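Local coordinates for probable molybdopterin-guanine dinucleotide biosynthesis protein A (Aquifex aeolicus, PDB 2E8B) that probably transfers a GMP moiety from GTP to the molybdenum-molybdopterin cofactor, giving molybdopterin guanine dinucleotide and diphosphate in a magnesium-dependent reaction, at residues Lys96-Phe101 / Val140-Leu145. Numbering follows the deposited sequence.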
loop_
_atom_site.group_PDB
_atom_site.type_symbol
_atom_site.label_atom_id
_atom_site.label_comp_id
_atom_site.label_asym_id
_atom_site.label_seq_id
_atom_site.Cartn_x
_atom_site.Cartn_y
_atom_site.Cartn_z
ATOM N N LYS A 96 -9.178 1.816 -11.607
ATOM C CA LYS A 96 -9.931 2.441 -12.692
ATOM C C LYS A 96 -9.009 3.273 -13.581
ATOM O O LYS A 96 -9.429 3.778 -14.624
ATOM C CB LYS A 96 -11.041 3.332 -12.128
ATOM C CG LYS A 96 -11.942 2.647 -11.109
ATOM C CD LYS A 96 -12.515 1.337 -11.632
ATOM C CE LYS A 96 -13.375 0.659 -10.572
ATOM N NZ LYS A 96 -13.717 -0.743 -10.940
ATOM N N GLU A 97 -7.758 3.424 -13.155
ATOM C CA GLU A 97 -6.767 4.173 -13.922
ATOM C C GLU A 97 -5.586 3.239 -14.188
ATOM O O GLU A 97 -5.450 2.210 -13.529
ATOM C CB GLU A 97 -6.302 5.412 -13.149
ATOM C CG GLU A 97 -7.413 6.405 -12.817
ATOM C CD GLU A 97 -6.875 7.740 -12.332
ATOM O OE1 GLU A 97 -6.025 7.746 -11.419
ATOM O OE2 GLU A 97 -7.305 8.789 -12.859
ATOM N N GLU A 98 -4.736 3.600 -15.144
ATOM C CA GLU A 98 -3.590 2.767 -15.513
ATOM C C GLU A 98 -2.524 2.601 -14.433
ATOM O O GLU A 98 -1.877 1.556 -14.347
ATOM C CB GLU A 98 -2.936 3.311 -16.785
ATOM C CG GLU A 98 -1.722 2.516 -17.242
ATOM C CD GLU A 98 -2.037 1.047 -17.456
ATOM O OE1 GLU A 98 -2.916 0.742 -18.289
ATOM O OE2 GLU A 98 -1.405 0.198 -16.792
ATOM N N ASN A 99 -2.331 3.634 -13.622
ATOM C CA ASN A 99 -1.344 3.583 -12.552
ATOM C C ASN A 99 -2.009 4.012 -11.252
ATOM O O ASN A 99 -2.691 5.035 -11.207
ATOM C CB ASN A 99 -0.171 4.512 -12.873
ATOM C CG ASN A 99 0.523 4.142 -14.165
ATOM O OD1 ASN A 99 1.055 3.041 -14.304
ATOM N ND2 ASN A 99 0.521 5.063 -15.125
ATOM N N VAL A 100 -1.823 3.224 -10.197
ATOM C CA VAL A 100 -2.420 3.550 -8.912
ATOM C C VAL A 100 -1.391 3.449 -7.799
ATOM O O VAL A 100 -0.403 2.718 -7.913
ATOM C CB VAL A 100 -3.611 2.610 -8.586
ATOM C CG1 VAL A 100 -4.672 2.712 -9.682
ATOM C CG2 VAL A 100 -3.125 1.177 -8.434
ATOM N N PHE A 101 -1.610 4.206 -6.728
ATOM C CA PHE A 101 -0.690 4.160 -5.608
ATOM C C PHE A 101 -1.109 3.047 -4.657
ATOM O O PHE A 101 -2.299 2.742 -4.517
ATOM C CB PHE A 101 -0.664 5.494 -4.856
ATOM C CG PHE A 101 0.627 5.741 -4.136
ATOM C CD1 PHE A 101 0.833 5.245 -2.856
ATOM C CD2 PHE A 101 1.670 6.411 -4.771
ATOM C CE1 PHE A 101 2.062 5.404 -2.216
ATOM C CE2 PHE A 101 2.904 6.576 -4.140
ATOM C CZ PHE A 101 3.098 6.068 -2.857
ATOM N N VAL A 140 3.914 3.120 -6.732
ATOM C CA VAL A 140 2.934 3.179 -7.798
ATOM C C VAL A 140 3.063 1.913 -8.620
ATOM O O VAL A 140 4.164 1.546 -9.039
ATOM C CB VAL A 140 3.167 4.403 -8.707
ATOM C CG1 VAL A 140 2.125 4.440 -9.827
ATOM C CG2 VAL A 140 3.081 5.676 -7.876
ATOM N N TYR A 141 1.930 1.250 -8.826
ATOM C CA TYR A 141 1.862 0.013 -9.602
ATOM C C TYR A 141 0.972 0.201 -10.816
ATOM O O TYR A 141 -0.045 0.893 -10.745
ATOM C CB TYR A 141 1.279 -1.128 -8.765
ATOM C CG TYR A 141 2.257 -1.771 -7.814
ATOM C CD1 TYR A 141 2.626 -1.145 -6.620
ATOM C CD2 TYR A 141 2.826 -3.005 -8.116
ATOM C CE1 TYR A 141 3.545 -1.739 -5.747
ATOM C CE2 TYR A 141 3.743 -3.605 -7.257
ATOM C CZ TYR A 141 4.098 -2.971 -6.080
ATOM O OH TYR A 141 5.025 -3.572 -5.263
ATOM N N SER A 142 1.352 -0.439 -11.919
ATOM C CA SER A 142 0.597 -0.373 -13.164
ATOM C C SER A 142 -0.429 -1.497 -13.257
ATOM O O SER A 142 -0.143 -2.646 -12.927
ATOM C CB SER A 142 1.545 -0.467 -14.362
ATOM O OG SER A 142 0.817 -0.595 -15.571
ATOM N N LYS A 143 -1.627 -1.162 -13.723
ATOM C CA LYS A 143 -2.682 -2.153 -13.862
ATOM C C LYS A 143 -2.272 -3.213 -14.886
ATOM O O LYS A 143 -2.765 -4.340 -14.861
ATOM C CB LYS A 143 -3.981 -1.475 -14.307
ATOM C CG LYS A 143 -5.200 -2.369 -14.235
ATOM C CD LYS A 143 -6.438 -1.647 -14.732
ATOM C CE LYS A 143 -7.650 -2.564 -14.709
ATOM N NZ LYS A 143 -8.020 -2.969 -13.326
ATOM N N LYS A 144 -1.361 -2.842 -15.780
ATOM C CA LYS A 144 -0.887 -3.753 -16.818
ATOM C C LYS A 144 -0.175 -4.966 -16.237
ATOM O O LYS A 144 0.090 -5.936 -16.942
ATOM C CB LYS A 144 0.043 -3.013 -17.785
ATOM C CG LYS A 144 -0.664 -1.949 -18.616
ATOM C CD LYS A 144 0.280 -1.254 -19.591
ATOM C CE LYS A 144 -0.460 -0.208 -20.414
ATOM N NZ LYS A 144 0.417 0.455 -21.419
ATOM N N LEU A 145 0.127 -4.908 -14.945
ATOM C CA LEU A 145 0.805 -6.006 -14.265
ATOM C C LEU A 145 -0.177 -7.081 -13.802
ATOM O O LEU A 145 0.228 -8.166 -13.386
ATOM C CB LEU A 145 1.552 -5.468 -13.048
ATOM C CG LEU A 145 2.600 -4.394 -13.314
ATOM C CD1 LEU A 145 3.031 -3.798 -11.997
ATOM C CD2 LEU A 145 3.781 -4.991 -14.058
HETATM O O HOH W 1 1.436 1.787 -16.642
#
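E98 reaches across to the turn that follows strand 140-142 and takes hold of it with one carboxylate oxygen. OE2 of E98 accepts the hydroxyl of S142, OG lying 2.7 Å away and nearly on the C-O axis, and on its syn lone pair it accepts the backbone N of K144 in a longer, bent bond (3.2 Å). The glutamate chain, its CG anti to the backbone N (chi1 179°), bends at chi2 and crosses the K144 side chain at about a right angle, CE of K144 coming to 3.4 Å from OE1. A lysine in place of E98 would probably leave the S142 hydroxyl and the K144 N-H without their shared acceptor and bring like charge close to K144. A water lies 2.7 Å from both OG of S142 and OD1 of N99 and links the side chains of this non-hydrogen-bonded pair.

Just beyond the antiparallel pairing K143 N meets E98 O at 2.8 Å, almost straight; within it V100 and Y141 exchange both backbone bonds. Further along, CG2 of V140 packs against CD2 of F101 at 3.5 Å, on the face that helix 112-120 covers through V115, V118 and L119. Y141 lies on the other face, against V126 and V128, its OH bonded to T136 O; the K143 amine leads away and is hydrogen-bonded to L92 O and A95 O.

The pairing joins the parallel strands of the MobA-like, GT-A-type sheet to its antiparallel extension. Backbone bonds and apolar packing hold the inner end; at the outer end, two donors on OE2 would be expected to draw carboxylate charge toward that oxygen, which ties the turn to the residue just before strand 99-104.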